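Local coordinates for farnesyl diphosphate synthase (Rhodobacter capsulatus, PDB 3M0G), which probably catalyses the magnesium-dependent condensation of farnesyl diphosphate with isopentenyl diphosphate to give geranylgeranyl diphosphate for carotenoid and diterpene synthesis, at residues M34-A37 against A38-G41; E71-H74 against A75-L78. All coordinates share one frame; numbering follows the deposited sequence.

Overall arrangement
Both contacts are local, one formed where a helix ends and the other inside a continuous helix. Along the chain, contact 1 comes first, where helix 29-37 passes into the loop before helix 44-55; contact 2 lies within helix 60-81. Their centres are about 9 Å apart, and they touch where Ala-37 O packs against Ala-75 CB at 3.8 Å. Both belong to the all-helical polyprenyl synthetase fold of a dimeric enzyme. The loop of contact 1 opens the basic GGKR motif, and helix 60-81 leads into the first aspartate-rich motif; in this family, these motifs serve the isopentenyl and the allylic magnesium-diphosphate sites respectively. Arg-43, reached from both contacts, ties loop to helix.

Contact 1 (M34-A37 against A38-G41); sequences MAYA and AQGG
Toward the C-terminal end of helix 29-37, the backbone N-H of Ala-38 donates to Met-34 O, with Ala-38 N 3.0 Å from that oxygen, while the next amide, Gln-39 N, reaches back to Tyr-36 O in a weak bond of 3.4 Å. Gln-39 then folds its side chain back alongside the helix. Gln-39 CG is anti to its own carbonyl carbon (chi1 -84°) and lies 3.1 Å from Ala-35 O; from there the extended chain carries Gln-39 NE2 past the same oxygen to 4.2 Å from Ala-35 CB. This passage is packing, since NE2 is badly angled for a bond to Ala-35 O. The turn is the entry to the GGKR motif of prenyl synthases, which in relatives helps to bind isopentenyl diphosphate. Gly-40 takes a positive phi (73°) as the chain leaves the helix, and its N-H is held by Glu-15 of helix 3-23, while Ala-38 O accepts from Arg-43. The Tyr-36 ring approaches the Gln-39 amide obliquely and loosely, with Tyr-36 CD1 4.4 Å from Gln-39 OE1. Its hydroxyl is hydrogen-bonded to Pro-96 O, and the ring meets Trp-102 edge-to-face.

Contact 2 (E71-H74 against A75-L78); sequences EALH and AYSL
Ala-75, Tyr-76, Ser-77 and Leu-78 donate their backbone N-H groups in turn to the carbonyls of Glu-71, Ala-72, Leu-73 and His-74, the unbroken i to i+4 ladder of an alpha-helix. This helix, 60-81, belongs to the all-helical prenyl synthase fold and runs on into the first aspartate-rich motif. Its buried side is tightly packed. The side chains of Leu-73 and Tyr-76 run alongside each other, and Leu-73 CD1 rests 3.6 Å from Tyr-76 CE1. The tyrosine has an unstaggered first torsion (chi1 114°), which places Tyr-76 CD1 3.0 Å from Leu-73 O. Helices 104-121 and 149-159 pack on this pair, and the same tyrosine ring meets His-80 edge-to-face, while its side chain touches Asp-112 of the second subunit. At the start of the segment, the buried Glu-71 carboxylate is held by a salt bridge to Arg-43 and a hydrogen bond from Ala-46 N.

The partly exposed side, carried by His-74 and Leu-78, is sparser. With CG anti to the backbone N of His-74 (chi1 -178°), the imidazole lies where one face meets Leu-78. Leu-78 CD1 sits over the His-74 ring in a CH-pi contact, 3.8 Å from its centroid and off-centre, nearest to His-74 CE1 at 3.4 Å. Arg-45 also packs against this histidine. Without the imidazole, as with an alanine here, Leu-78 CD1 would probably lose the ring face it rests on, and a gap is likely to open beside Arg-45. The backbone of His-74 is gripped twice: besides Leu-78 N, 3.2 Å from His-74 O, the same oxygen accepts the hydroxyl of Ser-77, whose OG lies 2.6 Å from it and is tilted 19° from the carbonyl plane.

Contact 1 (M34-A37 against A38-G41)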
HETATM    1  N   MSE B  34      -4.415 -10.387  10.003  1.00 10.88           N
HETATM    2  CA  MSE B  34      -3.528  -9.220  10.120  1.00 11.39           C
HETATM    3  C   MSE B  34      -2.871  -9.211  11.498  1.00  9.65           C
HETATM    4  O   MSE B  34      -1.653  -9.070  11.619  1.00  9.06           O
HETATM    5  CB  MSE B  34      -4.306  -7.912   9.925  1.00 13.65           C
HETATM    6  CG  MSE B  34      -4.991  -7.787   8.572  1.00 11.32           C
HETATM    7 SE   MSE B  34      -6.135  -6.207   8.444  1.00 18.22          SE
HETATM    8  CE  MSE B  34      -4.740  -4.840   8.565  1.00 10.70           C
ATOM      9  N   ALA B  35      -3.693  -9.366  12.534  1.00  8.53           N
ATOM     10  CA  ALA B  35      -3.220  -9.384  13.918  1.00  8.06           C
ATOM     11  C   ALA B  35      -2.144 -10.461  14.102  1.00  8.50           C
ATOM     12  O   ALA B  35      -1.090 -10.213  14.711  1.00  8.66           O
ATOM     13  CB  ALA B  35      -4.394  -9.608  14.880  1.00  7.86           C
ATOM     14  N   TYR B  36      -2.409 -11.639  13.541  1.00  8.95           N
ATOM     15  CA  TYR B  36      -1.489 -12.793  13.605  1.00  9.66           C
ATOM     16  C   TYR B  36      -0.161 -12.476  12.905  1.00 10.71           C
ATOM     17  O   TYR B  36       0.907 -12.772  13.429  1.00 10.12           O
ATOM     18  CB  TYR B  36      -2.174 -14.010  12.977  1.00  9.81           C
ATOM     19  CG  TYR B  36      -1.402 -15.309  13.003  1.00 13.16           C
ATOM     20  CD1 TYR B  36      -1.477 -16.164  14.108  1.00 10.36           C
ATOM     21  CD2 TYR B  36      -0.632 -15.711  11.901  1.00 10.31           C
ATOM     22  CE1 TYR B  36      -0.775 -17.358  14.134  1.00 13.33           C
ATOM     23  CE2 TYR B  36       0.076 -16.910  11.919  1.00 13.18           C
ATOM     24  CZ  TYR B  36      -0.005 -17.724  13.035  1.00 10.46           C
ATOM     25  OH  TYR B  36       0.678 -18.909  13.058  1.00 13.48           O
ATOM     26  N   ALA B  37      -0.245 -11.841  11.734  1.00 12.27           N
ATOM     27  CA  ALA B  37       0.940 -11.535  10.910  1.00 13.39           C
ATOM     28  C   ALA B  37       1.822 -10.482  11.548  1.00 14.83           C
ATOM     29  O   ALA B  37       3.041 -10.521  11.410  1.00 15.71           O
ATOM     30  CB  ALA B  37       0.521 -11.091   9.538  1.00 13.26           C
ATOM     31  N   ALA B  38       1.199  -9.559  12.269  1.00 14.94           N
ATOM     32  CA  ALA B  38       1.909  -8.460  12.905  1.00 15.11           C
ATOM     33  C   ALA B  38       2.394  -8.757  14.326  1.00 15.31           C
ATOM     34  O   ALA B  38       3.016  -7.906  14.941  1.00 14.79           O
ATOM     35  CB  ALA B  38       1.033  -7.199  12.874  1.00 15.26           C
ATOM     36  N   GLN B  39       2.114  -9.961  14.830  1.00 16.11           N
ATOM     37  CA  GLN B  39       2.524 -10.385  16.169  1.00 16.54           C
ATOM     38  C   GLN B  39       3.984 -10.828  16.162  1.00 17.04           C
ATOM     39  O   GLN B  39       4.436 -11.493  15.219  1.00 17.23           O
ATOM     40  CB  GLN B  39       1.646 -11.547  16.668  1.00 16.81           C
ATOM     41  CG  GLN B  39       0.323 -11.147  17.299  1.00 26.34           C
ATOM     42  CD  GLN B  39      -0.705 -12.292  17.379  1.00 17.79           C
ATOM     43  OE1 GLN B  39      -0.354 -13.482  17.380  1.00 26.71           O
ATOM     44  NE2 GLN B  39      -1.977 -11.927  17.464  1.00 26.38           N
ATOM     45  N   GLY B  40       4.715 -10.456  17.210  1.00 17.21           N
ATOM     46  CA  GLY B  40       6.075 -10.957  17.427  1.00 17.53           C
ATOM     47  C   GLY B  40       7.128 -10.392  16.491  1.00 17.43           C
ATOM     48  O   GLY B  40       6.895  -9.388  15.822  1.00 17.62           O
ATOM     49  N   GLY B  41       8.286 -11.047  16.447  1.00 17.60           N
ATOM     50  CA  GLY B  41       9.428 -10.565  15.674  1.00 17.84           C
ATOM     51  C   GLY B  41      10.378  -9.766  16.549  1.00 17.97           C
ATOM     52  O   GLY B  41       9.980  -9.252  17.602  1.00 18.26           O
TER

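Contact 2 (E71-H74 against A75-L78)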
ATOM      1  N   GLU B  71       6.717  -1.664  10.893  1.00  8.30           N
ATOM      2  CA  GLU B  71       6.442  -3.055  11.267  1.00  8.86           C
ATOM      3  C   GLU B  71       5.244  -3.617  10.498  1.00  8.80           C
ATOM      4  O   GLU B  71       5.252  -4.775  10.054  1.00  8.52           O
ATOM      5  CB  GLU B  71       6.237  -3.176  12.769  1.00  8.28           C
ATOM      6  CG  GLU B  71       7.510  -3.036  13.570  1.00 12.35           C
ATOM      7  CD  GLU B  71       8.509  -4.162  13.289  1.00  7.84           C
ATOM      8  OE1 GLU B  71       8.098  -5.341  13.269  1.00 11.80           O
ATOM      9  OE2 GLU B  71       9.706  -3.855  13.095  1.00 12.74           O
ATOM     10  N   ALA B  72       4.217  -2.785  10.330  1.00  9.23           N
ATOM     11  CA  ALA B  72       3.080  -3.140   9.480  1.00  8.55           C
ATOM     12  C   ALA B  72       3.507  -3.445   8.048  1.00  7.98           C
ATOM     13  O   ALA B  72       3.069  -4.436   7.466  1.00  7.99           O
ATOM     14  CB  ALA B  72       2.030  -2.033   9.497  1.00  9.02           C
ATOM     15  N   LEU B  73       4.348  -2.580   7.474  1.00  6.99           N
ATOM     16  CA  LEU B  73       4.794  -2.745   6.101  1.00  7.21           C
ATOM     17  C   LEU B  73       5.632  -4.039   6.012  1.00  7.53           C
ATOM     18  O   LEU B  73       5.481  -4.822   5.068  1.00  7.85           O
ATOM     19  CB  LEU B  73       5.574  -1.489   5.619  1.00  7.26           C
ATOM     20  CG  LEU B  73       5.748  -1.120   4.123  1.00  9.67           C
ATOM     21  CD1 LEU B  73       6.424  -2.228   3.347  1.00  7.75           C
ATOM     22  CD2 LEU B  73       4.413  -0.727   3.430  1.00  7.75           C
ATOM     23  N   HIS B  74       6.496  -4.264   6.995  1.00  8.16           N
ATOM     24  CA  HIS B  74       7.336  -5.474   6.997  1.00  8.01           C
ATOM     25  C   HIS B  74       6.463  -6.717   7.072  1.00  6.78           C
ATOM     26  O   HIS B  74       6.693  -7.704   6.338  1.00  6.96           O
ATOM     27  CB  HIS B  74       8.325  -5.448   8.159  1.00  9.30           C
ATOM     28  CG  HIS B  74       9.245  -6.626   8.190  1.00  9.96           C
ATOM     29  ND1 HIS B  74       9.355  -7.460   9.284  1.00 10.25           N
ATOM     30  CD2 HIS B  74      10.105  -7.106   7.267  1.00 10.45           C
ATOM     31  CE1 HIS B  74      10.244  -8.402   9.029  1.00 10.40           C
ATOM     32  NE2 HIS B  74      10.706  -8.218   7.807  1.00 10.06           N
ATOM     33  N   ALA B  75       5.438  -6.650   7.928  1.00  5.77           N
ATOM     34  CA  ALA B  75       4.562  -7.802   8.182  1.00  5.72           C
ATOM     35  C   ALA B  75       3.863  -8.219   6.905  1.00  5.20           C
ATOM     36  O   ALA B  75       3.801  -9.403   6.573  1.00  5.54           O
ATOM     37  CB  ALA B  75       3.544  -7.479   9.244  1.00  5.90           C
ATOM     38  N   TYR B  76       3.337  -7.235   6.178  1.00  4.27           N
ATOM     39  CA  TYR B  76       2.620  -7.530   4.946  1.00  4.52           C
ATOM     40  C   TYR B  76       3.551  -8.211   3.912  1.00  4.42           C
ATOM     41  O   TYR B  76       3.127  -9.119   3.171  1.00  3.38           O
ATOM     42  CB  TYR B  76       1.955  -6.236   4.391  1.00  4.29           C
ATOM     43  CG  TYR B  76       2.515  -5.770   3.088  1.00  4.27           C
ATOM     44  CD1 TYR B  76       3.307  -4.622   3.002  1.00  5.33           C
ATOM     45  CD2 TYR B  76       2.227  -6.455   1.928  1.00  5.10           C
ATOM     46  CE1 TYR B  76       3.830  -4.204   1.791  1.00  4.24           C
ATOM     47  CE2 TYR B  76       2.753  -6.062   0.705  1.00  5.47           C
ATOM     48  CZ  TYR B  76       3.537  -4.938   0.640  1.00  5.27           C
ATOM     49  OH  TYR B  76       4.045  -4.554  -0.568  1.00  5.11           O
ATOM     50  N   SER B  77       4.797  -7.749   3.843  1.00  4.67           N
ATOM     51  CA  SER B  77       5.752  -8.252   2.873  1.00  5.70           C
ATOM     52  C   SER B  77       5.996  -9.747   3.094  1.00  6.00           C
ATOM     53  O   SER B  77       5.979 -10.519   2.160  1.00  5.73           O
ATOM     54  CB  SER B  77       7.064  -7.450   2.934  1.00  6.42           C
ATOM     55  OG  SER B  77       7.898  -7.895   3.987  1.00  6.47           O
ATOM     56  N   LEU B  78       6.178 -10.131   4.350  1.00  6.90           N
ATOM     57  CA  LEU B  78       6.286 -11.528   4.757  1.00  7.37           C
ATOM     58  C   LEU B  78       5.013 -12.332   4.470  1.00  7.46           C
ATOM     59  O   LEU B  78       5.077 -13.474   4.011  1.00  8.60           O
ATOM     60  CB  LEU B  78       6.614 -11.577   6.252  1.00  7.19           C
ATOM     61  CG  LEU B  78       7.891 -10.825   6.673  1.00  9.47           C
ATOM     62  CD1 LEU B  78       7.869 -10.727   8.180  1.00  6.33           C
ATOM     63  CD2 LEU B  78       9.176 -11.476   6.143  1.00  6.76           C
TER